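Local coordinates for protein soluble lytic transglycosylase B3 (PDB 5ANZ) that probably cleaves bacterial cell-wall peptidoglycan as a calcium-binding, multidomain lytic transglycosylase that takes part in cell-wall turnover, at residues 46-58 with 68-80. Sequence-based numbering, arbitrary orientation.
Sequences QSFEQWRDAFRQQ and TFDRAFAGVQPDP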
loop_
_atom_site.group_PDB
_atom_site.type_symbol
_atom_site.label_atom_id
_atom_site.label_comp_id
_atom_site.label_asym_id
_atom_site.label_seq_id
_atom_site.Cartn_x
_atom_site.Cartn_y
_atom_site.Cartn_z
ATOM N N GLN A 46 -18.563 23.140 -17.868
ATOM C CA GLN A 46 -19.647 22.169 -17.785
ATOM C C GLN A 46 -19.447 21.052 -18.805
ATOM O O GLN A 46 -19.640 19.880 -18.486
ATOM C CB GLN A 46 -21.007 22.840 -17.982
ATOM C CG GLN A 46 -22.180 21.883 -17.879
ATOM C CD GLN A 46 -23.493 22.587 -17.591
ATOM O OE1 GLN A 46 -23.603 23.354 -16.633
ATOM N NE2 GLN A 46 -24.499 22.330 -18.423
ATOM N N SER A 47 -19.066 21.410 -20.029
ATOM C CA SER A 47 -18.676 20.397 -21.006
ATOM C C SER A 47 -17.201 20.052 -20.803
ATOM O O SER A 47 -16.459 20.841 -20.217
ATOM C CB SER A 47 -18.923 20.887 -22.432
ATOM O OG SER A 47 -17.802 21.600 -22.917
ATOM N N PHE A 48 -16.772 18.882 -21.270
ATOM C CA PHE A 48 -15.368 18.485 -21.109
ATOM C C PHE A 48 -14.440 19.434 -21.867
ATOM O O PHE A 48 -13.374 19.802 -21.377
ATOM C CB PHE A 48 -15.134 17.047 -21.583
ATOM C CG PHE A 48 -13.701 16.603 -21.471
ATOM C CD1 PHE A 48 -13.151 16.307 -20.238
ATOM C CD2 PHE A 48 -12.899 16.498 -22.598
ATOM C CE1 PHE A 48 -11.829 15.901 -20.121
ATOM C CE2 PHE A 48 -11.576 16.092 -22.491
ATOM C CZ PHE A 48 -11.040 15.792 -21.246
ATOM N N GLU A 49 -14.847 19.819 -23.073
ATOM C CA GLU A 49 -14.061 20.751 -23.867
ATOM C C GLU A 49 -13.934 22.090 -23.147
ATOM O O GLU A 49 -12.867 22.704 -23.149
ATOM C CB GLU A 49 -14.685 20.953 -25.251
ATOM C CG GLU A 49 -14.653 19.716 -26.141
ATOM C CD GLU A 49 -15.634 18.643 -25.702
ATOM O OE1 GLU A 49 -16.395 18.881 -24.740
ATOM O OE2 GLU A 49 -15.645 17.557 -26.320
ATOM N N GLN A 50 -15.025 22.545 -22.539
ATOM C CA GLN A 50 -14.984 23.768 -21.748
ATOM C C GLN A 50 -14.016 23.602 -20.581
ATOM O O GLN A 50 -13.174 24.465 -20.337
ATOM C CB GLN A 50 -16.380 24.143 -21.239
ATOM C CG GLN A 50 -17.236 24.899 -22.257
ATOM C CD GLN A 50 -18.701 24.946 -21.862
ATOM O OE1 GLN A 50 -19.110 24.334 -20.874
ATOM N NE2 GLN A 50 -19.501 25.676 -22.633
ATOM N N TRP A 51 -14.123 22.489 -19.864
ATOM C CA TRP A 51 -13.206 22.261 -18.762
ATOM C C TRP A 51 -11.766 22.228 -19.284
ATOM O O TRP A 51 -10.867 22.799 -18.670
ATOM C CB TRP A 51 -13.523 20.963 -18.006
ATOM C CG TRP A 51 -12.359 20.581 -17.150
ATOM C CD1 TRP A 51 -12.120 20.970 -15.862
ATOM C CD2 TRP A 51 -11.236 19.785 -17.545
ATOM N NE1 TRP A 51 -10.917 20.450 -15.431
ATOM C CE2 TRP A 51 -10.357 19.725 -16.448
ATOM C CE3 TRP A 51 -10.887 19.124 -18.725
ATOM C CZ2 TRP A 51 -9.155 19.015 -16.492
ATOM C CZ3 TRP A 51 -9.690 18.416 -18.766
ATOM C CH2 TRP A 51 -8.841 18.374 -17.661
ATOM N N ARG A 52 -11.554 21.570 -20.421
ATOM C CA ARG A 52 -10.204 21.402 -20.965
ATOM C C ARG A 52 -9.584 22.732 -21.404
ATOM O O ARG A 52 -8.412 22.999 -21.128
ATOM C CB ARG A 52 -10.223 20.432 -22.147
ATOM C CG ARG A 52 -8.868 20.207 -22.768
ATOM C CD ARG A 52 -9.021 19.522 -24.099
ATOM N NE ARG A 52 -9.735 20.389 -25.029
ATOM C CZ ARG A 52 -10.473 19.962 -26.044
ATOM N NH1 ARG A 52 -10.597 18.665 -26.276
ATOM N NH2 ARG A 52 -11.088 20.838 -26.823
ATOM N N ASP A 53 -10.356 23.552 -22.101
ATOM C CA ASP A 53 -9.821 24.817 -22.579
ATOM C C ASP A 53 -9.472 25.709 -21.400
ATOM O O ASP A 53 -8.488 26.445 -21.444
ATOM C CB ASP A 53 -10.810 25.512 -23.513
ATOM C CG ASP A 53 -11.012 24.751 -24.808
ATOM O OD1 ASP A 53 -10.128 23.943 -25.169
ATOM O OD2 ASP A 53 -12.054 24.958 -25.462
ATOM N N ALA A 54 -10.274 25.625 -20.342
ATOM C CA ALA A 54 -10.018 26.397 -19.132
ATOM C C ALA A 54 -8.789 25.849 -18.413
ATOM O O ALA A 54 -7.966 26.618 -17.911
ATOM C CB ALA A 54 -11.235 26.383 -18.211
ATOM N N PHE A 55 -8.656 24.524 -18.372
ATOM C CA PHE A 55 -7.481 23.923 -17.751
ATOM C C PHE A 55 -6.219 24.220 -18.562
ATOM O O PHE A 55 -5.134 24.339 -18.006
ATOM C CB PHE A 55 -7.639 22.409 -17.583
ATOM C CG PHE A 55 -6.401 21.738 -17.053
ATOM C CD1 PHE A 55 -5.963 21.979 -15.754
ATOM C CD2 PHE A 55 -5.660 20.893 -17.855
ATOM C CE1 PHE A 55 -4.812 21.370 -15.268
ATOM C CE2 PHE A 55 -4.510 20.284 -17.376
ATOM C CZ PHE A 55 -4.085 20.531 -16.075
ATOM N N ARG A 56 -6.364 24.350 -19.878
ATOM C CA ARG A 56 -5.212 24.614 -20.732
ATOM C C ARG A 56 -4.564 25.937 -20.322
ATOM O O ARG A 56 -3.341 26.083 -20.375
ATOM C CB ARG A 56 -5.626 24.639 -22.211
ATOM C CG ARG A 56 -4.476 24.763 -23.220
ATOM C CD ARG A 56 -5.032 24.724 -24.652
ATOM N NE ARG A 56 -4.022 24.495 -25.686
ATOM C CZ ARG A 56 -3.462 25.463 -26.408
ATOM N NH1 ARG A 56 -3.802 26.724 -26.198
ATOM N NH2 ARG A 56 -2.558 25.174 -27.337
ATOM N N GLN A 57 -5.389 26.890 -19.899
ATOM C CA GLN A 57 -4.879 28.152 -19.379
ATOM C C GLN A 57 -4.028 27.929 -18.128
ATOM O O GLN A 57 -2.968 28.532 -17.979
ATOM C CB GLN A 57 -6.027 29.117 -19.080
ATOM C CG GLN A 57 -6.694 29.669 -20.327
ATOM C CD GLN A 57 -5.730 30.467 -21.194
ATOM O OE1 GLN A 57 -4.762 31.045 -20.696
ATOM N NE2 GLN A 57 -5.986 30.494 -22.499
ATOM N N GLN A 58 -4.477 27.049 -17.239
ATOM C CA GLN A 58 -3.733 26.781 -16.012
ATOM C C GLN A 58 -2.437 26.030 -16.296
ATOM O O GLN A 58 -1.430 26.242 -15.621
ATOM C CB GLN A 58 -4.596 25.986 -15.029
ATOM C CG GLN A 58 -5.824 26.741 -14.560
ATOM C CD GLN A 58 -6.749 25.887 -13.730
ATOM O OE1 GLN A 58 -7.053 24.750 -14.089
ATOM N NE2 GLN A 58 -7.203 26.428 -12.606
ATOM N N THR A 68 3.010 20.391 -26.234
ATOM C CA THR A 68 2.911 19.304 -25.257
ATOM C C THR A 68 1.468 19.057 -24.844
ATOM O O THR A 68 1.001 17.912 -24.804
ATOM C CB THR A 68 3.745 19.604 -23.999
ATOM O OG1 THR A 68 5.126 19.709 -24.358
ATOM C CG2 THR A 68 3.572 18.492 -22.942
ATOM N N PHE A 69 0.765 20.136 -24.523
ATOM C CA PHE A 69 -0.617 20.035 -24.080
ATOM C C PHE A 69 -1.503 19.432 -25.174
ATOM O O PHE A 69 -2.255 18.488 -24.926
ATOM C CB PHE A 69 -1.149 21.414 -23.666
ATOM C CG PHE A 69 -2.507 21.366 -23.034
ATOM C CD1 PHE A 69 -3.650 21.295 -23.815
ATOM C CD2 PHE A 69 -2.642 21.364 -21.653
ATOM C CE1 PHE A 69 -4.901 21.230 -23.232
ATOM C CE2 PHE A 69 -3.892 21.306 -21.065
ATOM C CZ PHE A 69 -5.026 21.240 -21.857
ATOM N N ASP A 70 -1.411 19.981 -26.387
ATOM C CA ASP A 70 -2.268 19.527 -27.474
ATOM C C ASP A 70 -1.947 18.087 -27.874
ATOM O O ASP A 70 -2.846 17.303 -28.171
ATOM C CB ASP A 70 -2.140 20.466 -28.675
ATOM C CG ASP A 70 -2.581 21.889 -28.348
ATOM O OD1 ASP A 70 -3.329 22.078 -27.361
ATOM O OD2 ASP A 70 -2.177 22.821 -29.076
ATOM N N ARG A 71 -0.663 17.746 -27.868
ATOM C CA ARG A 71 -0.219 16.377 -28.125
ATOM C C ARG A 71 -0.814 15.418 -27.088
ATOM O O ARG A 71 -1.310 14.336 -27.410
ATOM C CB ARG A 71 1.308 16.322 -28.093
ATOM C CG ARG A 71 1.935 15.018 -28.523
ATOM C CD ARG A 71 3.406 15.018 -28.128
ATOM N NE ARG A 71 4.147 13.866 -28.636
ATOM C CZ ARG A 71 4.735 12.950 -27.868
ATOM N NH1 ARG A 71 4.677 13.045 -26.542
ATOM N NH2 ARG A 71 5.395 11.943 -28.428
ATOM N N ALA A 72 -0.767 15.849 -25.837
ATOM C CA ALA A 72 -1.241 15.048 -24.716
ATOM C C ALA A 72 -2.758 14.852 -24.725
ATOM O O ALA A 72 -3.261 13.815 -24.286
ATOM C CB ALA A 72 -0.809 15.692 -23.409
ATOM N N PHE A 73 -3.490 15.851 -25.213
ATOM C CA PHE A 73 -4.948 15.801 -25.172
ATOM C C PHE A 73 -5.592 15.399 -26.492
ATOM O O PHE A 73 -6.812 15.324 -26.581
ATOM C CB PHE A 73 -5.505 17.150 -24.712
ATOM C CG PHE A 73 -5.559 17.283 -23.220
ATOM C CD1 PHE A 73 -4.464 17.753 -22.512
ATOM C CD2 PHE A 73 -6.682 16.881 -22.517
ATOM C CE1 PHE A 73 -4.505 17.848 -21.124
ATOM C CE2 PHE A 73 -6.723 16.981 -21.125
ATOM C CZ PHE A 73 -5.633 17.468 -20.438
ATOM N N ALA A 74 -4.779 15.124 -27.509
ATOM C CA ALA A 74 -5.309 14.708 -28.804
ATOM C C ALA A 74 -6.254 13.507 -28.683
ATOM O O ALA A 74 -5.841 12.408 -28.301
ATOM C CB ALA A 74 -4.166 14.387 -29.759
ATOM N N GLY A 75 -7.526 13.732 -28.995
ATOM C CA GLY A 75 -8.515 12.668 -28.990
ATOM C C GLY A 75 -9.033 12.282 -27.616
ATOM O O GLY A 75 -9.896 11.407 -27.496
ATOM N N VAL A 76 -8.521 12.934 -26.577
ATOM C CA VAL A 76 -8.928 12.613 -25.213
ATOM C C VAL A 76 -10.353 13.069 -24.874
ATOM O O VAL A 76 -10.745 14.212 -25.137
ATOM C CB VAL A 76 -7.955 13.221 -24.192
ATOM C CG1 VAL A 76 -8.490 13.048 -22.787
ATOM C CG2 VAL A 76 -6.581 12.590 -24.354
ATOM N N GLN A 77 -11.119 12.145 -24.301
ATOM C CA GLN A 77 -12.476 12.396 -23.828
ATOM C C GLN A 77 -12.587 11.769 -22.439
ATOM O O GLN A 77 -11.723 10.989 -22.054
ATOM C CB GLN A 77 -13.519 11.792 -24.774
ATOM C CG GLN A 77 -13.685 12.515 -26.105
ATOM C CD GLN A 77 -14.337 13.874 -25.947
ATOM O OE1 GLN A 77 -13.705 14.906 -26.170
ATOM N NE2 GLN A 77 -15.611 13.882 -25.565
ATOM N N PRO A 78 -13.652 12.089 -21.686
ATOM C CA PRO A 78 -13.751 11.415 -20.383
ATOM C C PRO A 78 -13.845 9.894 -20.509
ATOM O O PRO A 78 -14.348 9.379 -21.508
ATOM C CB PRO A 78 -15.038 11.997 -19.788
ATOM C CG PRO A 78 -15.162 13.339 -20.438
ATOM C CD PRO A 78 -14.690 13.126 -21.848
ATOM N N ASP A 79 -13.342 9.194 -19.498
ATOM C CA ASP A 79 -13.394 7.736 -19.453
ATOM C C ASP A 79 -14.367 7.270 -18.358
ATOM O O ASP A 79 -14.059 7.374 -17.171
ATOM C CB ASP A 79 -12.003 7.163 -19.195
ATOM C CG ASP A 79 -11.978 5.658 -19.280
ATOM O OD1 ASP A 79 -13.083 5.056 -19.354
ATOM O OD2 ASP A 79 -10.868 5.081 -19.288
ATOM N N PRO A 80 -15.535 6.740 -18.750
ATOM C CA PRO A 80 -16.542 6.357 -17.748
ATOM C C PRO A 80 -16.042 5.271 -16.801
ATOM O O PRO A 80 -16.517 5.187 -15.665
ATOM C CB PRO A 80 -17.710 5.844 -18.597
ATOM C CG PRO A 80 -17.530 6.497 -19.923
ATOM C CD PRO A 80 -16.041 6.579 -20.124
HETATM O O HOH W 1 -9.305 16.526 -25.379
#
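Phe69 lies between Arg56 and Phe73. Over one face runs the aliphatic chain of Arg56, whose CG sits 3.6 Å from the ring centroid in a CH-pi contact; against the other face, Phe73 CD1 stands above the ring centre. Phe55 comes in at the rim, its CD2 3.7 Å from Phe69 CE2 and near the ring plane. The Phe73 ring is in turn met by Trp51 CZ3 and by the methylenes of Arg52, with Arg52 CD 3.9 Å from Phe73 CD2. Farther along, Pro78 lays its CD over a face of Phe48, 3.9 Å from the centroid, while Val76 CG1 approaches Phe48 CZ.

The charged contact grows out of the same stack. Arg56 stays extended from CG to NE (chi3 -165°), which carries the guanidinium on across the Phe69 face to Asp70. There, in a side-on salt bridge, Arg56 NE gives a hydrogen bond to Asp70 OD1 (3.0 Å), on the syn lone pair, and Arg56 NH2 another to Asp70 OD2 (3.0 Å). Two bonds, one to each oxygen, restrict rotation of both groups.

Water links the turn to the first helix. Arg52 bends at chi3 (64°), and its NH1 donates to a water 2.7 Å away; that water donates to Phe73 O and Val76 O, the carbonyls at the two ends of a type II beta turn.

Trp51 and Phe55 also reach Leu177 of helix 170-186, and Tyr165 of helix 156-166 meets Phe48 edge-to-face. The arrangement is a helical hairpin whose two segments run roughly antiparallel (146° between the axes of 48-58 and 68-73), capped at its start by the Ser47–Gln50 capping box and packed through an aromatic layer onto helices 156-166 and 170-186, within the SLT domain and away from the calcium site.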